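Local atomic coordinates of luciferase-like monooxygenase (PDB entry 7BIP), a protein that probably acts as a luciferase-like monooxygenase in the biosynthesis of the aromatic polyketide rishirilide, using molecular oxygen. Residues 22-32 and 60-71. Residues are numbered along the deposited sequence; the frame is centred on the assembly and turned at random.
Sequences FEESLRLAELA and FLAAAAARTRRV. With CA (calcium ion), chain D; EDO (1,2-ethanediol), chain F; EDO (1,2-ethanediol), chain H.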
# COMPACT_ATOMS: atom_id res chain seq x y z
N PHE A 22 -5.68 10.19 -9.43
CA PHE A 22 -5.11 10.08 -8.10
C PHE A 22 -4.76 11.44 -7.52
O PHE A 22 -4.94 11.64 -6.32
CB PHE A 22 -3.91 9.13 -8.10
CG PHE A 22 -4.33 7.68 -8.04
CD1 PHE A 22 -4.90 7.16 -6.88
CD2 PHE A 22 -4.23 6.85 -9.15
CE1 PHE A 22 -5.33 5.84 -6.82
CE2 PHE A 22 -4.66 5.52 -9.10
CZ PHE A 22 -5.21 5.02 -7.94
N GLU A 23 -4.31 12.38 -8.35
CA GLU A 23 -4.08 13.73 -7.83
C GLU A 23 -5.38 14.33 -7.32
O GLU A 23 -5.40 14.94 -6.25
CB GLU A 23 -3.48 14.62 -8.91
CG GLU A 23 -3.07 15.97 -8.37
CD GLU A 23 -2.81 16.98 -9.46
OE1 GLU A 23 -2.05 16.66 -10.39
OE2 GLU A 23 -3.37 18.09 -9.38
N GLU A 24 -6.47 14.15 -8.07
CA GLU A 24 -7.75 14.72 -7.66
C GLU A 24 -8.28 14.03 -6.41
O GLU A 24 -8.79 14.69 -5.50
CB GLU A 24 -8.75 14.61 -8.82
CG GLU A 24 -8.41 15.56 -9.96
CD GLU A 24 -9.35 15.44 -11.14
OE1 GLU A 24 -10.27 14.60 -11.08
OE2 GLU A 24 -9.17 16.19 -12.12
N SER A 25 -8.15 12.70 -6.34
CA SER A 25 -8.67 12.00 -5.17
C SER A 25 -7.91 12.38 -3.91
O SER A 25 -8.51 12.50 -2.83
CB SER A 25 -8.61 10.49 -5.39
OG SER A 25 -9.70 10.09 -6.20
N LEU A 26 -6.58 12.52 -4.00
CA LEU A 26 -5.84 12.95 -2.81
C LEU A 26 -6.22 14.36 -2.39
O LEU A 26 -6.27 14.67 -1.19
CB LEU A 26 -4.33 12.85 -3.06
CG LEU A 26 -3.77 11.42 -3.08
CD1 LEU A 26 -2.33 11.41 -3.57
CD2 LEU A 26 -3.87 10.77 -1.70
N ARG A 27 -6.52 15.24 -3.35
CA ARG A 27 -6.95 16.59 -2.99
C ARG A 27 -8.32 16.57 -2.33
O ARG A 27 -8.58 17.35 -1.40
CB ARG A 27 -6.94 17.49 -4.22
CG ARG A 27 -7.41 18.93 -3.98
CD ARG A 27 -6.68 19.58 -2.81
NE ARG A 27 -7.36 20.81 -2.38
CZ ARG A 27 -7.28 21.31 -1.16
NH1 ARG A 27 -6.55 20.71 -0.23
NH2 ARG A 27 -7.94 22.43 -0.86
N LEU A 28 -9.23 15.68 -2.78
CA LEU A 28 -10.52 15.55 -2.11
C LEU A 28 -10.35 15.00 -0.70
O LEU A 28 -11.09 15.38 0.22
CB LEU A 28 -11.46 14.67 -2.93
CG LEU A 28 -11.86 15.26 -4.29
CD1 LEU A 28 -12.53 14.22 -5.15
CD2 LEU A 28 -12.76 16.47 -4.12
N ALA A 29 -9.41 14.07 -0.51
CA ALA A 29 -9.09 13.61 0.84
C ALA A 29 -8.60 14.77 1.72
O ALA A 29 -9.00 14.87 2.89
CB ALA A 29 -8.05 12.50 0.77
N GLU A 30 -7.75 15.64 1.17
CA GLU A 30 -7.32 16.84 1.90
C GLU A 30 -8.50 17.75 2.22
O GLU A 30 -8.60 18.29 3.33
CB GLU A 30 -6.29 17.61 1.07
CG GLU A 30 -4.92 16.91 0.97
CD GLU A 30 -4.00 17.58 -0.05
OE1 GLU A 30 -4.41 18.59 -0.66
OE2 GLU A 30 -2.86 17.11 -0.26
N LEU A 31 -9.41 17.93 1.26
CA LEU A 31 -10.58 18.76 1.51
C LEU A 31 -11.48 18.14 2.57
O LEU A 31 -12.05 18.86 3.40
CB LEU A 31 -11.34 18.99 0.20
CG LEU A 31 -12.43 20.06 0.24
CD1 LEU A 31 -11.81 21.45 0.41
CD2 LEU A 31 -13.26 20.01 -1.04
N ALA A 32 -11.62 16.81 2.58
CA ALA A 32 -12.36 16.16 3.66
C ALA A 32 -11.75 16.50 5.02
O ALA A 32 -12.46 16.82 5.98
CB ALA A 32 -12.35 14.64 3.44
N PHE A 60 -3.77 3.57 -1.69
CA PHE A 60 -4.33 4.91 -1.71
C PHE A 60 -4.48 5.48 -0.30
O PHE A 60 -4.16 6.65 -0.06
CB PHE A 60 -5.69 4.94 -2.41
CG PHE A 60 -6.36 6.27 -2.31
CD1 PHE A 60 -5.96 7.31 -3.14
CD2 PHE A 60 -7.32 6.52 -1.34
CE1 PHE A 60 -6.54 8.58 -3.04
CE2 PHE A 60 -7.91 7.78 -1.23
CZ PHE A 60 -7.51 8.81 -2.08
N LEU A 61 -5.01 4.69 0.62
CA LEU A 61 -5.29 5.23 1.95
C LEU A 61 -4.01 5.60 2.71
O LEU A 61 -4.04 6.48 3.56
CB LEU A 61 -6.15 4.26 2.76
CG LEU A 61 -7.57 4.06 2.22
CD1 LEU A 61 -8.22 2.88 2.93
CD2 LEU A 61 -8.41 5.34 2.34
N ALA A 62 -2.88 4.94 2.43
CA ALA A 62 -1.63 5.37 3.06
C ALA A 62 -1.21 6.75 2.57
O ALA A 62 -0.77 7.60 3.36
CB ALA A 62 -0.53 4.33 2.82
N ALA A 63 -1.37 7.00 1.27
CA ALA A 63 -1.12 8.33 0.73
C ALA A 63 -2.09 9.35 1.32
O ALA A 63 -1.68 10.43 1.76
CB ALA A 63 -1.22 8.31 -0.80
N ALA A 64 -3.39 9.01 1.35
CA ALA A 64 -4.38 9.91 1.95
C ALA A 64 -4.06 10.19 3.42
O ALA A 64 -4.15 11.34 3.87
CB ALA A 64 -5.78 9.31 1.83
N ALA A 65 -3.68 9.16 4.17
CA ALA A 65 -3.29 9.37 5.57
C ALA A 65 -2.15 10.36 5.68
O ALA A 65 -2.17 11.26 6.53
CB ALA A 65 -2.88 8.03 6.19
N ALA A 66 -1.14 10.21 4.82
CA ALA A 66 0.03 11.07 4.90
C ALA A 66 -0.30 12.52 4.56
O ALA A 66 0.40 13.43 5.01
CB ALA A 66 1.12 10.53 3.97
N ARG A 67 -1.35 12.75 3.75
CA ARG A 67 -1.78 14.11 3.40
C ARG A 67 -2.72 14.74 4.42
O ARG A 67 -3.05 15.93 4.27
CB ARG A 67 -2.48 14.10 2.03
CG ARG A 67 -1.57 13.75 0.84
CD ARG A 67 -0.69 14.93 0.46
NE ARG A 67 0.03 14.66 -0.79
CZ ARG A 67 -0.50 14.79 -2.00
NH1 ARG A 67 -1.76 15.21 -2.14
NH2 ARG A 67 0.22 14.52 -3.09
N THR A 68 -3.15 14.01 5.46
CA THR A 68 -4.21 14.47 6.35
C THR A 68 -3.79 14.31 7.80
O THR A 68 -2.81 13.64 8.13
CB THR A 68 -5.52 13.71 6.09
OG1 THR A 68 -5.28 12.30 6.21
CG2 THR A 68 -6.06 14.00 4.67
N ARG A 69 -4.55 14.94 8.69
CA ARG A 69 -4.26 14.86 10.12
C ARG A 69 -5.39 14.30 10.97
O ARG A 69 -5.11 13.68 12.00
CB ARG A 69 -3.86 16.24 10.66
CG ARG A 69 -2.55 16.77 10.10
CD ARG A 69 -2.31 18.21 10.52
NE ARG A 69 -1.97 19.06 9.38
CZ ARG A 69 -2.07 20.39 9.37
NH1 ARG A 69 -1.74 21.08 8.29
NH2 ARG A 69 -2.50 21.03 10.45
N ARG A 70 -6.66 14.50 10.59
CA ARG A 70 -7.72 14.11 11.52
C ARG A 70 -8.76 13.17 10.93
O ARG A 70 -9.36 12.37 11.66
CB ARG A 70 -8.41 15.36 12.08
CG ARG A 70 -9.07 16.24 11.05
CD ARG A 70 -9.91 17.31 11.73
NE ARG A 70 -10.47 18.25 10.77
CZ ARG A 70 -10.96 19.45 11.10
NH1 ARG A 70 -10.95 19.84 12.37
NH2 ARG A 70 -11.46 20.25 10.16
N VAL A 71 -9.00 13.25 9.62
CA VAL A 71 -9.98 12.39 8.98
C VAL A 71 -9.60 10.91 9.18
O VAL A 71 -8.42 10.54 9.11
CB VAL A 71 -10.07 12.79 7.50
CG1 VAL A 71 -8.87 12.29 6.69
CG2 VAL A 71 -11.37 12.40 6.89
CA CA D . -2.44 18.84 -11.35
C1 EDO F . 1.27 16.03 7.18
O1 EDO F . 1.73 15.96 8.54
C2 EDO F . -0.25 16.05 7.19
O2 EDO F . -0.69 17.35 6.81
C1 EDO H . -6.22 19.05 -7.44
O1 EDO H . -4.80 19.19 -7.28
C2 EDO H . -6.57 18.83 -8.90
O2 EDO H . -6.56 20.09 -9.59
O HOH W 1 -3.11 15.87 -4.82
O HOH W 2 -1.49 18.00 2.75
O HOH W 3 -3.97 20.28 -10.26
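Helices 22-32 and 60-67 run in roughly the same direction, their axes 9.2 Å apart at closest approach and crossing at -46°, with Leu-26 facing Ala-64 and Glu-30 facing Thr-68. Leu-26 is the knob in a hole made by Phe-60, Ala-63, Ala-64 and Arg-67. Its CG lies anti to the carbonyl carbon (chi1 -73°), which carries the CD2 branch inward to 3.7 Å from CB of Ala-63, while CD1 lies over one face of the Arg-67 guanidinium. Phe-60 closes the N-terminal end of the hole, where its CE1 comes 3.7 Å from CB of Ser-25 and its CD1 meets the edge of the Phe-22 ring. Small residues permit closeness farther along: CB of Ala-29 and CB of Ala-64 are 4.1 Å apart. Such neighbours illustrate the outer layer of a TIM barrel, as expected of the luciferase-like family: each helix precedes a parallel strand, and Ala-29 and Ala-64 also touch strands 39-42 and 72-78, respectively. Along the partly exposed margin the principle changes from apolar fit to charge. Arg-67 bends at chi2, laying its chain across Glu-30, and NH1 donates to OE2 of Glu-30 at 2.9 Å; the bond is bent (137°) and arrives from above the carboxylate plane. The other oxygen, OE1, takes NH1 of Arg-27 through its anti lone pair at 3.0 Å, so the carboxylate is shared by two arginines. A glutamine here, neutral and with an NH2 in place of one oxygen, would probably turn that NH2 against one of the two guanidinium groups and weaken the link between the helices. A water joins NH1 of Arg-67 to the carbonyl O of Glu-23, whose carboxylate grips a calcium ion through both oxygens, while NE of Arg-67 bonds to Ala-66 O of the second subunit.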